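PDB 4FS7: uncharacterized protein from Bacteroides ovatus, which is of unknown function but, as an extracellular leucine-rich repeat protein of the BspA type, probably binds other proteins. Local coordinates for residues H17-V22 against D58-G63; Y2-D7 against V50-N55. One frame throughout, in Å; residues are numbered along the deposited sequence. Where two conformers were deposited one is given.

Contact 1: residues H17-V22 against D58-G63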
loop_
_atom_site.group_PDB
_atom_site.type_symbol
_atom_site.label_atom_id
_atom_site.label_comp_id
_atom_site.label_asym_id
_atom_site.label_seq_id
_atom_site.Cartn_x
_atom_site.Cartn_y
_atom_site.Cartn_z
ATOM N N HIS A 17 -6.886 30.228 -31.709
ATOM C CA HIS A 17 -6.294 31.016 -32.785
ATOM C C HIS A 17 -4.828 31.277 -32.522
ATOM O O HIS A 17 -4.429 31.759 -31.421
ATOM C CB HIS A 17 -7.011 32.368 -32.978
ATOM C CG HIS A 17 -6.369 33.233 -34.024
ATOM N ND1 HIS A 17 -5.477 34.243 -33.716
ATOM C CD2 HIS A 17 -6.452 33.213 -35.378
ATOM C CE1 HIS A 17 -5.053 34.816 -34.829
ATOM N NE2 HIS A 17 -5.630 34.211 -35.853
ATOM N N GLY A 18 -4.033 30.952 -33.532
ATOM C CA GLY A 18 -2.597 31.219 -33.529
ATOM C C GLY A 18 -1.781 30.381 -32.578
ATOM O O GLY A 18 -0.740 30.833 -32.138
ATOM N N THR A 19 -2.227 29.150 -32.313
ATOM C CA THR A 19 -1.541 28.247 -31.374
ATOM C C THR A 19 -1.216 26.880 -31.977
ATOM O O THR A 19 -1.877 26.385 -32.912
ATOM C CB THR A 19 -2.348 28.013 -30.074
ATOM O OG1 THR A 19 -3.530 27.255 -30.352
ATOM C CG2 THR A 19 -2.695 29.343 -29.393
ATOM N N VAL A 20 -0.179 26.272 -31.424
ATOM C CA VAL A 20 0.212 24.913 -31.741
ATOM C C VAL A 20 0.545 24.140 -30.467
ATOM O O VAL A 20 0.831 24.736 -29.398
ATOM C CB VAL A 20 1.417 24.835 -32.710
ATOM C CG1 VAL A 20 1.047 25.383 -34.129
ATOM C CG2 VAL A 20 2.621 25.560 -32.145
ATOM N N GLU A 21 0.471 22.825 -30.618
ATOM C CA GLU A 21 0.929 21.872 -29.595
ATOM C C GLU A 21 2.162 21.157 -30.131
ATOM O O GLU A 21 2.275 20.842 -31.320
ATOM C CB GLU A 21 -0.167 20.823 -29.213
ATOM C CG GLU A 21 -0.447 19.793 -30.351
ATOM C CD GLU A 21 -1.445 18.650 -30.060
ATOM O OE1 GLU A 21 -1.835 18.411 -28.920
ATOM O OE2 GLU A 21 -1.832 17.980 -31.034
ATOM N N VAL A 22 3.111 20.871 -29.257
ATOM C CA VAL A 22 4.208 19.969 -29.581
ATOM C C VAL A 22 3.646 18.560 -29.709
ATOM O O VAL A 22 2.970 18.065 -28.815
ATOM C CB VAL A 22 5.252 19.962 -28.449
ATOM C CG1 VAL A 22 6.362 18.894 -28.710
ATOM C CG2 VAL A 22 5.872 21.352 -28.312
ATOM N N ASP A 58 2.022 30.452 -31.283
ATOM C CA ASP A 58 2.445 30.297 -29.895
ATOM C C ASP A 58 2.380 28.827 -29.515
ATOM O O ASP A 58 1.381 28.177 -29.793
ATOM C CB ASP A 58 1.503 31.114 -29.022
ATOM C CG ASP A 58 1.631 32.621 -29.298
ATOM O OD1 ASP A 58 2.768 33.162 -29.262
ATOM O OD2 ASP A 58 0.599 33.251 -29.619
ATOM N N VAL A 59 3.444 28.345 -28.884
ATOM C CA VAL A 59 3.548 26.962 -28.445
ATOM C C VAL A 59 2.974 26.892 -27.017
ATOM O O VAL A 59 3.653 27.266 -26.062
ATOM C CB VAL A 59 5.006 26.504 -28.531
ATOM C CG1 VAL A 59 5.131 25.012 -28.120
ATOM C CG2 VAL A 59 5.616 26.723 -29.947
ATOM N N VAL A 60 1.732 26.419 -26.902
ATOM C CA VAL A 60 0.983 26.525 -25.667
ATOM C C VAL A 60 0.681 25.210 -24.967
ATOM O O VAL A 60 0.154 25.217 -23.869
ATOM C CB VAL A 60 -0.312 27.331 -25.862
ATOM C CG1 VAL A 60 0.027 28.717 -26.412
ATOM C CG2 VAL A 60 -1.315 26.607 -26.757
ATOM N N SER A 61 1.046 24.092 -25.581
ATOM C CA SER A 61 0.762 22.801 -24.979
ATOM C C SER A 61 1.726 21.764 -25.530
ATOM O O SER A 61 2.333 21.924 -26.599
ATOM C CB SER A 61 -0.687 22.371 -25.169
ATOM O OG SER A 61 -0.998 22.227 -26.517
ATOM N N ILE A 62 1.818 20.656 -24.790
ATOM C CA ILE A 62 2.470 19.431 -25.244
ATOM C C ILE A 62 1.365 18.408 -25.403
ATOM O O ILE A 62 0.551 18.205 -24.494
ATOM C CB ILE A 62 3.595 18.965 -24.292
ATOM C CG1 ILE A 62 4.716 20.023 -24.277
ATOM C CG2 ILE A 62 4.145 17.586 -24.720
ATOM C CD1 ILE A 62 5.722 19.791 -23.255
ATOM N N GLY A 63 1.319 17.790 -26.576
ATOM C CA GLY A 63 0.231 16.900 -26.898
ATOM C C GLY A 63 0.243 15.554 -26.172
ATOM O O GLY A 63 1.255 15.110 -25.652
HETATM O O HOH W 1 -2.131 32.962 -29.934
#
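Strands 19-22 and 58-62 run parallel, 4.6 Å apart at their closest and with 34° between their directions, in the mixed sheet at the protein's N-terminal end. Five backbone hydrogen bonds join them. Asp58 N donates to Gly18 O, Val20 N to Asp58 O, and Val60 N to Val20 O. Val60 is the extra residue of a beta bulge: its psi of -4° turns the chain, Ser61 N finds no partner, and pairing resumes with Val22 N on Ser61 O and Gly63 N on Val22 O (2.8 Å). On one face Val59 sits between two valines, CG2 meeting Val20 CG2 at 3.9 Å and CG1 meeting Val22 CG2 at 3.7 Å. The Val60 side chain crosses that of Thr19 at about a right angle, CG2 3.7 Å from Thr19 CB. Ser61 OG lies 3.2 Å from Glu21 CB. Glu21, its CG between backbone N and carbonyl carbon (chi1 70°) and its chain extended beyond, brings OE1 3.3 Å from Gly63 CA; Asn12 holds OE2. A water links His17 O and Asp58 OD2. Backbone bonding thus carries the pairing; Val20, Val22, Val59 and Ile62 make one face apolar, while Thr19, Glu21, Asp58 and Ser61 put polar groups on the other.

Contact 2: residues Y2-D7 against V50-N55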
loop_
_atom_site.group_PDB
_atom_site.type_symbol
_atom_site.label_atom_id
_atom_site.label_comp_id
_atom_site.label_asym_id
_atom_site.label_seq_id
_atom_site.Cartn_x
_atom_site.Cartn_y
_atom_site.Cartn_z
ATOM N N TYR A 2 1.781 14.487 -37.781
ATOM C CA TYR A 2 2.007 15.946 -37.426
ATOM C C TYR A 2 1.642 16.907 -38.561
ATOM O O TYR A 2 1.480 16.489 -39.708
ATOM C CB TYR A 2 3.458 16.200 -37.029
ATOM C CG TYR A 2 4.478 15.791 -38.064
ATOM C CD1 TYR A 2 4.839 16.655 -39.088
ATOM C CD2 TYR A 2 5.081 14.538 -38.031
ATOM C CE1 TYR A 2 5.771 16.285 -40.047
ATOM C CE2 TYR A 2 6.029 14.162 -38.999
ATOM C CZ TYR A 2 6.368 15.051 -39.995
ATOM O OH TYR A 2 7.293 14.691 -40.963
ATOM N N ASP A 3 1.508 18.196 -38.245
ATOM C CA ASP A 3 1.189 19.233 -39.249
ATOM C C ASP A 3 2.437 19.874 -39.865
ATOM O O ASP A 3 2.484 20.111 -41.091
ATOM C CB ASP A 3 0.214 20.294 -38.717
ATOM C CG ASP A 3 -1.161 19.726 -38.363
ATOM O OD1 ASP A 3 -1.714 18.908 -39.147
ATOM O OD2 ASP A 3 -1.749 20.126 -37.350
ATOM N N PHE A 4 3.444 20.179 -39.057
ATOM C CA PHE A 4 4.732 20.659 -39.573
ATOM C C PHE A 4 5.853 20.416 -38.577
ATOM O O PHE A 4 5.583 20.013 -37.441
ATOM C CB PHE A 4 4.635 22.145 -39.977
ATOM C CG PHE A 4 4.364 23.081 -38.824
ATOM C CD1 PHE A 4 3.098 23.334 -38.403
ATOM C CD2 PHE A 4 5.414 23.726 -38.203
ATOM C CE1 PHE A 4 2.867 24.203 -37.338
ATOM C CE2 PHE A 4 5.187 24.589 -37.142
ATOM C CZ PHE A 4 3.917 24.828 -36.723
ATOM N N VAL A 5 7.091 20.642 -39.024
ATOM C CA VAL A 5 8.329 20.407 -38.276
ATOM C C VAL A 5 9.155 21.681 -38.280
ATOM O O VAL A 5 9.259 22.346 -39.319
ATOM C CB VAL A 5 9.182 19.286 -38.921
ATOM C CG1 VAL A 5 10.410 18.955 -38.075
ATOM C CG2 VAL A 5 8.320 18.043 -39.231
ATOM N N ILE A 6 9.707 22.045 -37.124
ATOM C CA ILE A 6 10.707 23.117 -37.015
ATOM C C ILE A 6 11.893 22.555 -36.240
ATOM O O ILE A 6 11.696 22.055 -35.128
ATOM C CB ILE A 6 10.176 24.375 -36.311
ATOM C CG1 ILE A 6 8.953 24.919 -37.043
ATOM C CG2 ILE A 6 11.276 25.431 -36.137
ATOM C CD1 ILE A 6 9.206 25.487 -38.421
ATOM N N ASP A 7 13.094 22.613 -36.818
ATOM C CA ASP A 7 14.278 22.000 -36.236
ATOM C C ASP A 7 13.949 20.535 -35.883
ATOM O O ASP A 7 13.511 19.765 -36.769
ATOM C CB ASP A 7 14.812 22.848 -35.071
ATOM C CG ASP A 7 15.202 24.265 -35.514
ATOM O OD1 ASP A 7 15.846 24.387 -36.579
ATOM O OD2 ASP A 7 14.855 25.266 -34.841
ATOM N N VAL A 50 6.873 29.572 -32.963
ATOM C CA VAL A 50 7.413 29.110 -34.208
ATOM C C VAL A 50 6.692 29.867 -35.350
ATOM O O VAL A 50 5.543 30.321 -35.204
ATOM C CB VAL A 50 7.276 27.574 -34.396
ATOM C CG1 VAL A 50 8.177 26.809 -33.409
ATOM C CG2 VAL A 50 5.786 27.130 -34.328
ATOM N N THR A 51 7.396 29.978 -36.462
ATOM C CA THR A 51 6.791 30.588 -37.649
ATOM C C THR A 51 6.654 29.513 -38.705
ATOM O O THR A 51 7.561 28.706 -38.919
ATOM C CB THR A 51 7.620 31.778 -38.153
ATOM O OG1 THR A 51 7.615 32.807 -37.155
ATOM C CG2 THR A 51 7.058 32.320 -39.494
ATOM N N TYR A 52 5.496 29.489 -39.350
ATOM C CA TYR A 52 5.252 28.538 -40.422
ATOM C C TYR A 52 4.440 29.268 -41.472
ATOM O O TYR A 52 3.372 29.823 -41.166
ATOM C CB TYR A 52 4.457 27.332 -39.880
ATOM C CG TYR A 52 3.971 26.310 -40.917
ATOM C CD1 TYR A 52 4.877 25.493 -41.585
ATOM C CD2 TYR A 52 2.609 26.132 -41.181
ATOM C CE1 TYR A 52 4.451 24.546 -42.512
ATOM C CE2 TYR A 52 2.168 25.188 -42.127
ATOM C CZ TYR A 52 3.093 24.393 -42.774
ATOM O OH TYR A 52 2.657 23.457 -43.695
ATOM N N LYS A 53 4.960 29.270 -42.702
ATOM C CA LYS A 53 4.288 29.920 -43.834
ATOM C C LYS A 53 3.776 31.319 -43.465
ATOM O O LYS A 53 2.598 31.650 -43.615
ATOM C CB LYS A 53 3.230 28.968 -44.448
ATOM C CG LYS A 53 3.977 27.768 -45.111
ATOM C CD LYS A 53 3.081 26.650 -45.635
ATOM C CE LYS A 53 3.931 25.556 -46.275
ATOM N NZ LYS A 53 3.323 25.064 -47.520
ATOM N N ASP A 54 4.736 32.145 -42.997
ATOM C CA ASP A 54 4.563 33.564 -42.709
ATOM C C ASP A 54 3.715 33.933 -41.495
ATOM O O ASP A 54 3.473 35.119 -41.264
ATOM C CB ASP A 54 4.071 34.323 -43.964
ATOM C CG ASP A 54 5.168 34.543 -44.982
ATOM O OD1 ASP A 54 6.190 35.159 -44.602
ATOM O OD2 ASP A 54 5.014 34.101 -46.158
ATOM N N ASN A 55 3.259 32.950 -40.731
ATOM C CA ASN A 55 2.509 33.259 -39.543
ATOM C C ASN A 55 3.197 32.714 -38.318
ATOM O O ASN A 55 3.832 31.687 -38.392
ATOM C CB ASN A 55 1.123 32.669 -39.635
ATOM C CG ASN A 55 0.264 33.422 -40.620
ATOM O OD1 ASN A 55 0.040 34.619 -40.473
ATOM N ND2 ASN A 55 -0.178 32.761 -41.627
HETATM O O HOH W 2 4.130 20.823 -43.388
#
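Different chi1 settings bring the two rings together: Phe4 CG takes the crowded position between its backbone N and carbonyl carbon (65°), whereas Tyr52 CG lies anti to its backbone N (173°). The side chains reach out from strands 4-6 and 50-52, whose axes come no closer than 8.5 Å, and meet in an offset stack with ring centroids 4.3 Å apart and planes at 10°. The offset puts each ring over the other's stem. Tyr52 CB lies 4.0 Å from the centroid of the Phe4 ring, close to its normal, and Phe4 CB approaches Tyr52 CE1 to 3.5 Å, giving two CH-pi contacts. Val50 CG2 fills the edge of the Phe4 ring, 3.8 Å from CZ, and Ile6 CG1 slides past Val50 CB at 4.1 Å; Ile6 CD1 ends against Thr51 O. Lys53 CD, in the type I' turn from Tyr52 to Asn55, lies over the opposite face of the Tyr52 ring. Asp3 and Phe4 both face Tyr11, a classic beta bulge, and the Tyr11 and Phe13 rings extend the aromatic cluster around Phe4. A water bridges Asp3 O and Tyr52 OH. The segments therefore face each other through dispersion and CH-pi packing, with water as the polar link.

In the fold
From the N terminus, strand 4-6 pairs with strand 9-13, which pairs in turn with strand 19-25; the chain later returns through strand 49-52 and the hairpin leading into strand 55-62. Contact 2 closes the loop from 2-7 to 50-55 and contact 1 the loop from 17-22 to 58-63, so the two cross. Contact 1 joins neighbouring strands within the mixed sheet, whereas contact 2 packs side chains between strands of that mixed sheet that are not paired. Their centres lie about 11 Å apart, and the contacts touch at Val20, whose CG1 is 3.9 Å from Phe4 CE1. Both lie at the N-terminal end of the elongated repeat protein, consistent with a cap on it, and strand 55-62 continues the sheet to strand 84-85.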